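Cytosolic acyl coenzyme A thioester hydrolase (Mus musculus, PDB 2V1O) hydrolyses fatty acyl-CoAs, preferably palmitoyl-CoA, to free fatty acids and coenzyme A, the chain here being its N-terminal hotdog domain. Local coordinates at residues 24-29 with 86-91; 35-40 with 80-85; 39-44 with 121-126. One frame throughout, in Å; residues are numbered along the deposited sequence.

Contact 1 of 3, residues 24-29 with 86-91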
loop_
_atom_site.group_PDB
_atom_site.type_symbol
_atom_site.label_atom_id
_atom_site.label_comp_id
_atom_site.label_asym_id
_atom_site.label_seq_id
_atom_site.Cartn_x
_atom_site.Cartn_y
_atom_site.Cartn_z
ATOM N N LYS A 24 -10.284 9.941 -3.064
ATOM C CA LYS A 24 -9.230 9.374 -3.890
ATOM C C LYS A 24 -9.799 8.611 -5.112
ATOM O O LYS A 24 -9.324 8.804 -6.241
ATOM C CB LYS A 24 -8.312 8.483 -3.053
ATOM C CG LYS A 24 -7.145 7.920 -3.841
ATOM C CD LYS A 24 -6.014 7.498 -2.904
ATOM C CE LYS A 24 -5.384 6.181 -3.323
ATOM N NZ LYS A 24 -4.654 6.241 -4.623
ATOM N N MET A 25 -10.814 7.777 -4.889
ATOM C CA MET A 25 -11.413 6.987 -5.982
ATOM C C MET A 25 -12.100 7.901 -7.001
ATOM O O MET A 25 -12.039 7.671 -8.202
ATOM C CB MET A 25 -12.441 5.989 -5.442
ATOM C CG MET A 25 -11.883 4.851 -4.567
ATOM S SD MET A 25 -13.161 3.588 -4.296
ATOM C CE MET A 25 -14.572 4.649 -4.014
ATOM N N ILE A 26 -12.768 8.931 -6.494
ATOM C CA ILE A 26 -13.425 9.924 -7.342
ATOM C C ILE A 26 -12.406 10.546 -8.303
ATOM O O ILE A 26 -12.651 10.621 -9.510
ATOM C CB ILE A 26 -14.118 11.021 -6.497
ATOM C CG1 ILE A 26 -15.352 10.447 -5.785
ATOM C CG2 ILE A 26 -14.559 12.201 -7.388
ATOM C CD1 ILE A 26 -15.831 11.311 -4.616
ATOM N N GLU A 27 -11.257 10.962 -7.769
ATOM C CA GLU A 27 -10.245 11.664 -8.572
ATOM C C GLU A 27 -9.582 10.717 -9.575
ATOM O O GLU A 27 -9.292 11.119 -10.698
ATOM C CB GLU A 27 -9.215 12.359 -7.685
ATOM C CG GLU A 27 -8.479 13.511 -8.367
ATOM C CD GLU A 27 -7.288 13.053 -9.197
ATOM O OE1 GLU A 27 -6.407 12.357 -8.651
ATOM O OE2 GLU A 27 -7.223 13.394 -10.403
ATOM N N GLU A 28 -9.395 9.461 -9.174
ATOM C CA GLU A 28 -8.877 8.420 -10.081
ATOM C C GLU A 28 -9.762 8.269 -11.327
ATOM O O GLU A 28 -9.254 8.234 -12.454
ATOM C CB GLU A 28 -8.700 7.090 -9.334
ATOM C CG GLU A 28 -7.579 7.138 -8.283
ATOM C CD GLU A 28 -7.540 5.928 -7.351
ATOM O OE1 GLU A 28 -8.603 5.313 -7.068
ATOM O OE2 GLU A 28 -6.429 5.614 -6.867
ATOM N N ALA A 29 -11.082 8.215 -11.122
ATOM C CA ALA A 29 -12.029 8.155 -12.234
ATOM C C ALA A 29 -11.945 9.410 -13.089
ATOM O O ALA A 29 -11.897 9.313 -14.314
ATOM C CB ALA A 29 -13.459 7.923 -11.737
ATOM N N VAL A 86 -18.846 12.882 -11.319
ATOM C CA VAL A 86 -18.553 11.546 -10.803
ATOM C C VAL A 86 -19.638 11.112 -9.823
ATOM O O VAL A 86 -20.038 11.894 -8.947
ATOM C CB VAL A 86 -17.172 11.497 -10.106
ATOM C CG1 VAL A 86 -16.898 10.090 -9.519
ATOM C CG2 VAL A 86 -16.071 11.896 -11.092
ATOM N N HIS A 87 -20.126 9.881 -9.992
ATOM C CA HIS A 87 -21.117 9.290 -9.075
ATOM C C HIS A 87 -20.496 8.129 -8.328
ATOM O O HIS A 87 -19.878 7.255 -8.938
ATOM C CB HIS A 87 -22.355 8.771 -9.819
ATOM C CG HIS A 87 -23.294 9.844 -10.269
ATOM N ND1 HIS A 87 -22.940 10.799 -11.196
ATOM C CD2 HIS A 87 -24.582 10.101 -9.937
ATOM C CE1 HIS A 87 -23.963 11.608 -11.406
ATOM N NE2 HIS A 87 -24.972 11.204 -10.656
ATOM N N VAL A 88 -20.687 8.113 -7.011
ATOM C CA VAL A 88 -20.234 6.999 -6.173
ATOM C C VAL A 88 -21.448 6.309 -5.567
ATOM O O VAL A 88 -22.280 6.950 -4.914
ATOM C CB VAL A 88 -19.304 7.463 -5.039
ATOM C CG1 VAL A 88 -18.874 6.274 -4.168
ATOM C CG2 VAL A 88 -18.079 8.180 -5.611
ATOM N N MET A 89 -21.544 5.005 -5.804
ATOM C CA MET A 89 -22.627 4.190 -5.275
ATOM C C MET A 89 -22.031 3.040 -4.457
ATOM O O MET A 89 -21.032 2.426 -4.862
ATOM C CB MET A 89 -23.504 3.679 -6.427
ATOM C CG MET A 89 -24.731 2.884 -6.004
ATOM S SD MET A 89 -25.631 2.034 -7.341
ATOM C CE MET A 89 -24.331 1.207 -8.273
ATOM N N SER A 90 -22.611 2.788 -3.285
ATOM C CA SER A 90 -22.211 1.645 -2.472
ATOM C C SER A 90 -23.140 0.487 -2.784
ATOM O O SER A 90 -24.340 0.684 -3.019
ATOM C CB SER A 90 -22.268 1.961 -0.973
ATOM O OG SER A 90 -23.589 2.275 -0.582
ATOM N N GLU A 91 -22.573 -0.714 -2.811
ATOM C CA GLU A 91 -23.349 -1.921 -3.000
ATOM C C GLU A 91 -22.967 -2.918 -1.932
ATOM O O GLU A 91 -21.798 -3.304 -1.803
ATOM C CB GLU A 91 -23.113 -2.543 -4.381
ATOM C CG GLU A 91 -23.991 -3.761 -4.627
ATOM C CD GLU A 91 -23.567 -4.600 -5.827
ATOM O OE1 GLU A 91 -22.459 -4.404 -6.368
ATOM O OE2 GLU A 91 -24.350 -5.481 -6.212
#
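Lys24 NZ lies 2.9 Å from Glu28 OE2 in a salt bridge that spans one helical turn, made away from the strand on which Ile26, between them in sequence, packs against Val86 and Val88. The ammonium reaches OE2 from above the carboxylate plane, 39° out of it. The backbone bond from Glu28 N to Lys24 O follows the same i to i+4 spacing.

Across the segments the contact is apolar, with no hydrogen bond. The two branches of Ile26 divide the work. With chi1 at -71°, CG1 stands beside the backbone N and CG2 beside the carbonyl carbon; of the two valines CG2 faces Val86 alone, while CG1 serves mainly Val88 and also borders Val86 CG1. Ile26 CG2 meets Val86 CG1 at 3.8 Å, and the two side chains run at a slant to each other. Ile26 CG1 comes closer to Val88 CG2, at 3.6 Å, and here the crossing is near a right angle. Ile26 CD1 extends the second contact, 4.0 Å from the same Val88 CG2.

This is the central packing of the hotdog fold, in which a long helix, here 19-38, is wrapped by a curved antiparallel sheet. Val86 and Val88, two residues apart on strand 82-91, both turn their side chains to the helix, whereas the intervening His87 points the other way. All three touching residues are buried. Met25 and Ala29 continue the packing onto strand 67-77. On another flank of the helix, the Glu27 carboxylate is bonded to Tyr108 OH and to Gly20 N of the second subunit.

Contact 2 of 3, residues 35-40 with 80-85; sequences TRHCNS and HSVEVQ. With COA (coenzyme A), chain G.
Cys38 and Val82 meet through one atom each. From the helix backbone, Cys38 CB is directed at the strand but stays 5.4 Å from Val82 CG2. The next atom closes the gap: chi1 of -71° places Cys38 SG opposite the carbonyl carbon, and it comes to 3.7 Å from Val82 CG2. Val82 CG1 is 5.7 Å from Cys38 SG, so the contact belongs to a single branch. His37 adds an oblique approach of its ring to the same CG2, and the side chain of Cys38 also packs on Cys46 and Pro110.

Polar bonds within 35-40 gather on two carbonyls. Thr35 O accepts from Asn39 N and, at 2.9 Å, from Asn39 ND2, the two donors arriving from opposite faces of the carbonyl plane. His37 O also accepts from two donors, Ser40 N and Ser40 OG, the hydroxyl at 2.7 Å.

At the start of the other segment, His80 N donates to O9A of the coenzyme A 3'-phosphate at 2.9 Å and 159°, a nearly straight bond. The C-terminal end of the hotdog helix packs against strand 82-91 just beyond the hairpin turn where His80 N binds coenzyme A, in a pocket to which Phe58 of the second subunit also contributes.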
loop_
_atom_site.group_PDB
_atom_site.type_symbol
_atom_site.label_atom_id
_atom_site.label_comp_id
_atom_site.label_asym_id
_atom_site.label_seq_id
_atom_site.Cartn_x
_atom_site.Cartn_y
_atom_site.Cartn_z
ATOM N N THR A 35 -7.879 12.574 -19.091
ATOM C CA THR A 35 -6.650 12.301 -19.852
ATOM C C THR A 35 -6.966 11.637 -21.199
ATOM O O THR A 35 -6.464 12.072 -22.234
ATOM C CB THR A 35 -5.647 11.456 -19.036
ATOM O OG1 THR A 35 -5.204 12.218 -17.902
ATOM C CG2 THR A 35 -4.442 11.058 -19.888
ATOM N N ARG A 36 -7.815 10.605 -21.193
ATOM C CA ARG A 36 -8.211 9.942 -22.437
ATOM C C ARG A 36 -8.809 10.955 -23.415
ATOM O O ARG A 36 -8.418 11.030 -24.590
ATOM C CB ARG A 36 -9.231 8.832 -22.160
ATOM C CG ARG A 36 -9.582 8.027 -23.418
ATOM C CD ARG A 36 -10.867 7.243 -23.257
ATOM N NE ARG A 36 -10.753 6.145 -22.301
ATOM C CZ ARG A 36 -11.296 6.133 -21.082
ATOM N NH1 ARG A 36 -11.990 7.175 -20.640
ATOM N NH2 ARG A 36 -11.135 5.070 -20.297
ATOM N N HIS A 37 -9.739 11.761 -22.915
ATOM C CA HIS A 37 -10.362 12.754 -23.760
ATOM C C HIS A 37 -9.382 13.773 -24.334
ATOM O O HIS A 37 -9.467 14.129 -25.515
ATOM C CB HIS A 37 -11.479 13.492 -23.046
ATOM C CG HIS A 37 -12.112 14.515 -23.921
ATOM N ND1 HIS A 37 -11.814 15.858 -23.827
ATOM C CD2 HIS A 37 -12.918 14.380 -25.000
ATOM C CE1 HIS A 37 -12.464 16.512 -24.773
ATOM N NE2 HIS A 37 -13.140 15.640 -25.497
ATOM N N CYS A 38 -8.466 14.255 -23.497
ATOM C CA CYS A 38 -7.529 15.296 -23.925
ATOM C C CYS A 38 -6.495 14.822 -24.958
ATOM O O CYS A 38 -5.869 15.644 -25.646
ATOM C CB CYS A 38 -6.869 15.951 -22.709
ATOM S SG CYS A 38 -8.034 16.991 -21.805
ATOM N N ASN A 39 -6.347 13.504 -25.069
ATOM C CA ASN A 39 -5.507 12.882 -26.096
ATOM C C ASN A 39 -6.288 12.263 -27.270
ATOM O O ASN A 39 -5.693 11.657 -28.178
ATOM C CB ASN A 39 -4.607 11.825 -25.446
ATOM C CG ASN A 39 -3.571 12.439 -24.529
ATOM O OD1 ASN A 39 -2.585 13.024 -24.985
ATOM N ND2 ASN A 39 -3.790 12.312 -23.230
ATOM N N SER A 40 -7.608 12.443 -27.263
ATOM C CA SER A 40 -8.513 11.727 -28.176
ATOM C C SER A 40 -8.427 12.192 -29.639
ATOM O O SER A 40 -8.949 11.531 -30.543
ATOM C CB SER A 40 -9.959 11.823 -27.679
ATOM O OG SER A 40 -10.475 13.136 -27.869
ATOM N N HIS A 80 -9.575 25.181 -22.596
ATOM C CA HIS A 80 -8.440 24.531 -21.933
ATOM C C HIS A 80 -8.800 23.736 -20.678
ATOM O O HIS A 80 -7.921 23.436 -19.864
ATOM C CB HIS A 80 -7.372 25.565 -21.562
ATOM C CG HIS A 80 -6.967 26.456 -22.691
ATOM N ND1 HIS A 80 -6.109 26.052 -23.690
ATOM C CD2 HIS A 80 -7.300 27.737 -22.974
ATOM C CE1 HIS A 80 -5.927 27.048 -24.540
ATOM N NE2 HIS A 80 -6.639 28.081 -24.129
ATOM N N SER A 81 -10.072 23.378 -20.513
ATOM C CA SER A 81 -10.474 22.633 -19.316
ATOM C C SER A 81 -11.624 21.647 -19.566
ATOM O O SER A 81 -12.364 21.769 -20.549
ATOM C CB SER A 81 -10.779 23.576 -18.133
ATOM O OG SER A 81 -12.108 24.076 -18.162
ATOM N N VAL A 82 -11.746 20.679 -18.658
ATOM C CA VAL A 82 -12.714 19.586 -18.754
ATOM C C VAL A 82 -13.499 19.504 -17.453
ATOM O O VAL A 82 -12.908 19.440 -16.371
ATOM C CB VAL A 82 -11.995 18.217 -18.965
ATOM C CG1 VAL A 82 -13.015 17.046 -19.084
ATOM C CG2 VAL A 82 -11.060 18.266 -20.175
ATOM N N GLU A 83 -14.826 19.498 -17.556
ATOM C CA GLU A 83 -15.675 19.278 -16.394
ATOM C C GLU A 83 -16.102 17.813 -16.365
ATOM O O GLU A 83 -16.571 17.276 -17.374
ATOM C CB GLU A 83 -16.902 20.193 -16.428
ATOM C CG GLU A 83 -17.751 20.121 -15.168
ATOM C CD GLU A 83 -19.151 20.682 -15.371
ATOM O OE1 GLU A 83 -19.810 20.293 -16.359
ATOM O OE2 GLU A 83 -19.584 21.515 -14.545
ATOM N N VAL A 84 -15.920 17.174 -15.211
ATOM C CA VAL A 84 -16.263 15.758 -15.041
ATOM C C VAL A 84 -17.206 15.603 -13.854
ATOM O O VAL A 84 -16.941 16.128 -12.766
ATOM C CB VAL A 84 -14.995 14.863 -14.812
ATOM C CG1 VAL A 84 -15.397 13.389 -14.660
ATOM C CG2 VAL A 84 -13.949 15.039 -15.946
ATOM N N GLN A 85 -18.319 14.910 -14.080
ATOM C CA GLN A 85 -19.233 14.553 -13.011
ATOM C C GLN A 85 -18.988 13.109 -12.619
ATOM O O GLN A 85 -18.926 12.221 -13.478
ATOM C CB GLN A 85 -20.686 14.739 -13.440
ATOM C CG GLN A 85 -21.074 16.189 -13.639
ATOM C CD GLN A 85 -22.534 16.364 -14.016
ATOM O OE1 GLN A 85 -23.307 15.402 -14.049
ATOM N NE2 GLN A 85 -22.915 17.602 -14.315
HETATM N N1A COA G . -10.556 25.494 -11.712
HETATM C C2A COA G . -11.063 25.359 -12.984
HETATM N N3A COA G . -10.329 25.808 -14.058
HETATM C C4A COA G . -9.112 26.374 -13.849
HETATM C C5A COA G . -8.576 26.514 -12.576
HETATM C C6A COA G . -9.312 26.063 -11.494
HETATM N N6A COA G . -8.852 26.194 -10.252
HETATM N N7A COA G . -7.360 27.109 -12.690
HETATM C C8A COA G . -7.126 27.344 -13.999
HETATM N N9A COA G . -8.200 26.894 -14.718
HETATM C C1B COA G . -8.335 26.794 -16.172
HETATM C C2B COA G . -8.609 28.148 -16.810
HETATM O O2B COA G . -9.966 28.505 -16.679
HETATM C C3B COA G . -8.141 27.892 -18.234
HETATM O O3B COA G . -9.148 27.291 -19.028
HETATM P P3B COA G . -9.976 28.133 -20.127
HETATM O O7A COA G . -10.837 29.103 -19.386
HETATM O O8A COA G . -8.992 28.872 -21.002
HETATM O O9A COA G . -10.820 27.175 -20.929
HETATM C C4B COA G . -7.016 26.873 -18.059
HETATM O O4B COA G . -7.132 26.349 -16.749
HETATM C C5B COA G . -5.629 27.472 -18.263
HETATM O O5B COA G . -5.486 28.671 -17.534
HETATM P P1A COA G . -4.039 29.355 -17.456
HETATM O O1A COA G . -3.370 29.253 -18.798
HETATM O O2A COA G . -4.215 30.775 -16.965
HETATM O O3A COA G . -3.190 28.494 -16.394
HETATM P P2A COA G . -3.131 28.775 -14.814
HETATM O O4A COA G . -4.449 29.269 -14.270
HETATM O O5A COA G . -1.975 29.679 -14.455
HETATM O O6A COA G . -2.798 27.308 -14.258
HETATM C CBP COA G . -3.243 25.030 -13.643
HETATM C CCP COA G . -3.800 26.303 -14.279
HETATM C CDP COA G . -4.403 24.059 -13.393
HETATM C CEP COA G . -2.286 24.408 -14.661
HETATM C CAP COA G . -2.528 25.400 -12.336
HETATM O OAP COA G . -3.407 26.043 -11.434
HETATM C C9P COA G . -1.889 24.212 -11.658
HETATM O O9P COA G . -0.704 23.682 -12.170
HETATM N N8P COA G . -2.500 23.729 -10.584
HETATM C C7P COA G . -2.096 22.482 -9.958
HETATM C C6P COA G . -2.629 21.266 -10.717
HETATM C C5P COA G . -2.206 20.007 -9.995
HETATM O O5P COA G . -1.013 19.658 -10.025
HETATM N N4P COA G . -3.168 19.337 -9.355
HETATM C C3P COA G . -2.910 18.405 -8.259
HETATM C C2P COA G . -2.276 19.066 -7.015
HETATM S S1P COA G . -1.938 17.741 -5.835
#

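Contact 3 of 3, residues 39-44 with 121-126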
loop_
_atom_site.group_PDB
_atom_site.type_symbol
_atom_site.label_atom_id
_atom_site.label_comp_id
_atom_site.label_asym_id
_atom_site.label_seq_id
_atom_site.Cartn_x
_atom_site.Cartn_y
_atom_site.Cartn_z
ATOM N N ASN A 39 -6.347 13.504 -25.069
ATOM C CA ASN A 39 -5.507 12.882 -26.096
ATOM C C ASN A 39 -6.288 12.263 -27.270
ATOM O O ASN A 39 -5.693 11.657 -28.178
ATOM C CB ASN A 39 -4.607 11.825 -25.446
ATOM C CG ASN A 39 -3.571 12.439 -24.529
ATOM O OD1 ASN A 39 -2.585 13.024 -24.985
ATOM N ND2 ASN A 39 -3.790 12.312 -23.230
ATOM N N SER A 40 -7.608 12.443 -27.263
ATOM C CA SER A 40 -8.513 11.727 -28.176
ATOM C C SER A 40 -8.427 12.192 -29.639
ATOM O O SER A 40 -8.949 11.531 -30.543
ATOM C CB SER A 40 -9.959 11.823 -27.679
ATOM O OG SER A 40 -10.475 13.136 -27.869
ATOM N N GLN A 41 -7.780 13.326 -29.876
ATOM C CA GLN A 41 -7.606 13.794 -31.252
ATOM C C GLN A 41 -6.138 13.799 -31.651
ATOM O O GLN A 41 -5.753 14.396 -32.658
ATOM C CB GLN A 41 -8.271 15.160 -31.454
ATOM C CG GLN A 41 -9.801 15.115 -31.313
ATOM C CD GLN A 41 -10.477 14.182 -32.325
ATOM O OE1 GLN A 41 -11.285 13.324 -31.955
ATOM N NE2 GLN A 41 -10.145 14.348 -33.599
ATOM N N ASN A 42 -5.335 13.092 -30.856
ATOM C CA ASN A 42 -3.894 12.958 -31.056
ATOM C C ASN A 42 -3.168 14.294 -31.183
ATOM O O ASN A 42 -2.300 14.477 -32.046
ATOM C CB ASN A 42 -3.576 12.016 -32.229
ATOM C CG ASN A 42 -4.015 10.583 -31.965
ATOM O OD1 ASN A 42 -4.022 10.112 -30.818
ATOM N ND2 ASN A 42 -4.388 9.880 -33.030
ATOM N N GLY A 43 -3.531 15.225 -30.306
ATOM C CA GLY A 43 -2.773 16.459 -30.138
ATOM C C GLY A 43 -1.501 16.164 -29.357
ATOM O O GLY A 43 -1.140 15.003 -29.151
ATOM N N GLU A 44 -0.819 17.220 -28.923
ATOM C CA GLU A 44 0.362 17.075 -28.078
ATOM C C GLU A 44 0.026 16.172 -26.883
ATOM O O GLU A 44 -1.000 16.373 -26.225
ATOM C CB GLU A 44 0.829 18.462 -27.618
ATOM C CG GLU A 44 2.119 18.473 -26.831
ATOM C CD GLU A 44 2.683 19.882 -26.659
ATOM O OE1 GLU A 44 2.303 20.786 -27.435
ATOM O OE2 GLU A 44 3.507 20.086 -25.742
ATOM N N GLU A 121 -4.997 22.913 -25.501
ATOM C CA GLU A 121 -6.386 23.014 -25.927
ATOM C C GLU A 121 -7.080 21.657 -25.803
ATOM O O GLU A 121 -6.519 20.611 -26.166
ATOM C CB GLU A 121 -6.475 23.543 -27.362
ATOM C CG GLU A 121 -6.079 25.016 -27.483
ATOM C CD GLU A 121 -6.090 25.547 -28.914
ATOM O OE1 GLU A 121 -6.385 24.777 -29.858
ATOM O OE2 GLU A 121 -5.795 26.747 -29.094
ATOM N N VAL A 122 -8.297 21.688 -25.272
ATOM C CA VAL A 122 -9.111 20.490 -25.073
ATOM C C VAL A 122 -9.981 20.255 -26.323
ATOM O O VAL A 122 -10.605 21.191 -26.818
ATOM C CB VAL A 122 -10.022 20.650 -23.832
ATOM C CG1 VAL A 122 -11.009 19.501 -23.719
ATOM C CG2 VAL A 122 -9.185 20.736 -22.554
ATOM N N PRO A 123 -10.009 19.010 -26.846
ATOM C CA PRO A 123 -10.943 18.719 -27.946
ATOM C C PRO A 123 -12.408 18.927 -27.515
ATOM O O PRO A 123 -12.765 18.606 -26.391
ATOM C CB PRO A 123 -10.689 17.235 -28.259
ATOM C CG PRO A 123 -9.380 16.900 -27.626
ATOM C CD PRO A 123 -9.188 17.840 -26.479
ATOM N N PRO A 124 -13.241 19.522 -28.385
ATOM C CA PRO A 124 -14.666 19.596 -28.040
ATOM C C PRO A 124 -15.325 18.218 -27.875
ATOM O O PRO A 124 -14.949 17.266 -28.560
ATOM C CB PRO A 124 -15.273 20.358 -29.225
ATOM C CG PRO A 124 -14.125 21.152 -29.778
ATOM C CD PRO A 124 -12.947 20.218 -29.647
ATOM N N ILE A 125 -16.275 18.112 -26.947
ATOM C CA ILE A 125 -17.102 16.904 -26.820
ATOM C C ILE A 125 -18.388 17.012 -27.628
ATOM O O ILE A 125 -18.814 18.107 -27.986
ATOM C CB ILE A 125 -17.472 16.567 -25.347
ATOM C CG1 ILE A 125 -18.134 17.762 -24.638
ATOM C CG2 ILE A 125 -16.259 16.046 -24.604
ATOM C CD1 ILE A 125 -18.959 17.375 -23.400
ATOM N N VAL A 126 -19.004 15.870 -27.916
ATOM C CA VAL A 126 -20.321 15.872 -28.537
ATOM C C VAL A 126 -21.396 15.979 -27.447
ATOM O O VAL A 126 -21.306 15.329 -26.401
ATOM C CB VAL A 126 -20.541 14.658 -29.504
ATOM C CG1 VAL A 126 -20.664 13.334 -28.754
ATOM C CG2 VAL A 126 -21.759 14.889 -30.397
#
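Pro123 is touched by Ser40 and Gln41, the two central residues of a type I beta turn that starts at Asn39. The bond from Asn42 N back to Asn39 O, 3.1 Å long, closes the turn. Asn39 itself points away from the proline, and its ND2 is also bonded to Cys46 O, tying the turn to the beginning of strand 46-57.

Ser40 comes next. Ser40 OG lies 3.9 Å from Pro123 CG and 4.1 Å from Pro123 CB, a van der Waals approach, for the polar partner of the hydroxyl is His37 O.

Gln41 makes the nearest approach through its aliphatic part: Gln41 CG is 3.8 Å from Pro123 CB and 4.1 Å from Pro123 CG. Both CB and CG of the proline ring are engaged by the turn. The glutamine side chain bends after CG, chi2 being -60°, and Gln41 CD is already 5.1 Å from Pro123 CB, so the methylene rather than the amide carries the contact. Glutamine and proline side chains run past each other in opposite directions.

Asn42 has a left-handed backbone conformation (phi 53°, psi 44°), in which the chain leaves the turn through Gly43 and Glu44 toward strand 46-57.

This surface contact thus sets the connection between helix 19-38 and strand 46-57 against the segment leading from strand 98-112 to helix 130-146, with Val122, Pro123 and Ile125 all packing on His37 near the helix end.

From the N terminus, helix 19-38 supplies the first side of contact 1 and then of contact 2, and its following turn supplies that of contact 3. The return sides come in another order. The turn residues 80-81 and the start of strand 82-91 close contact 2 first, and the rest of the strand closes contact 1, at 86-91, so contact 2 nests within the loop of contact 1. Their centres are about 17 Å apart along the same helix and strand. Contact 3 closes only at 121-126, beyond strand 98-112, and therefore crosses contact 1. It shares Asn39 and Ser40 with contact 2, centres about 8 Å apart, joining the helix end to the approach to helix 130-146.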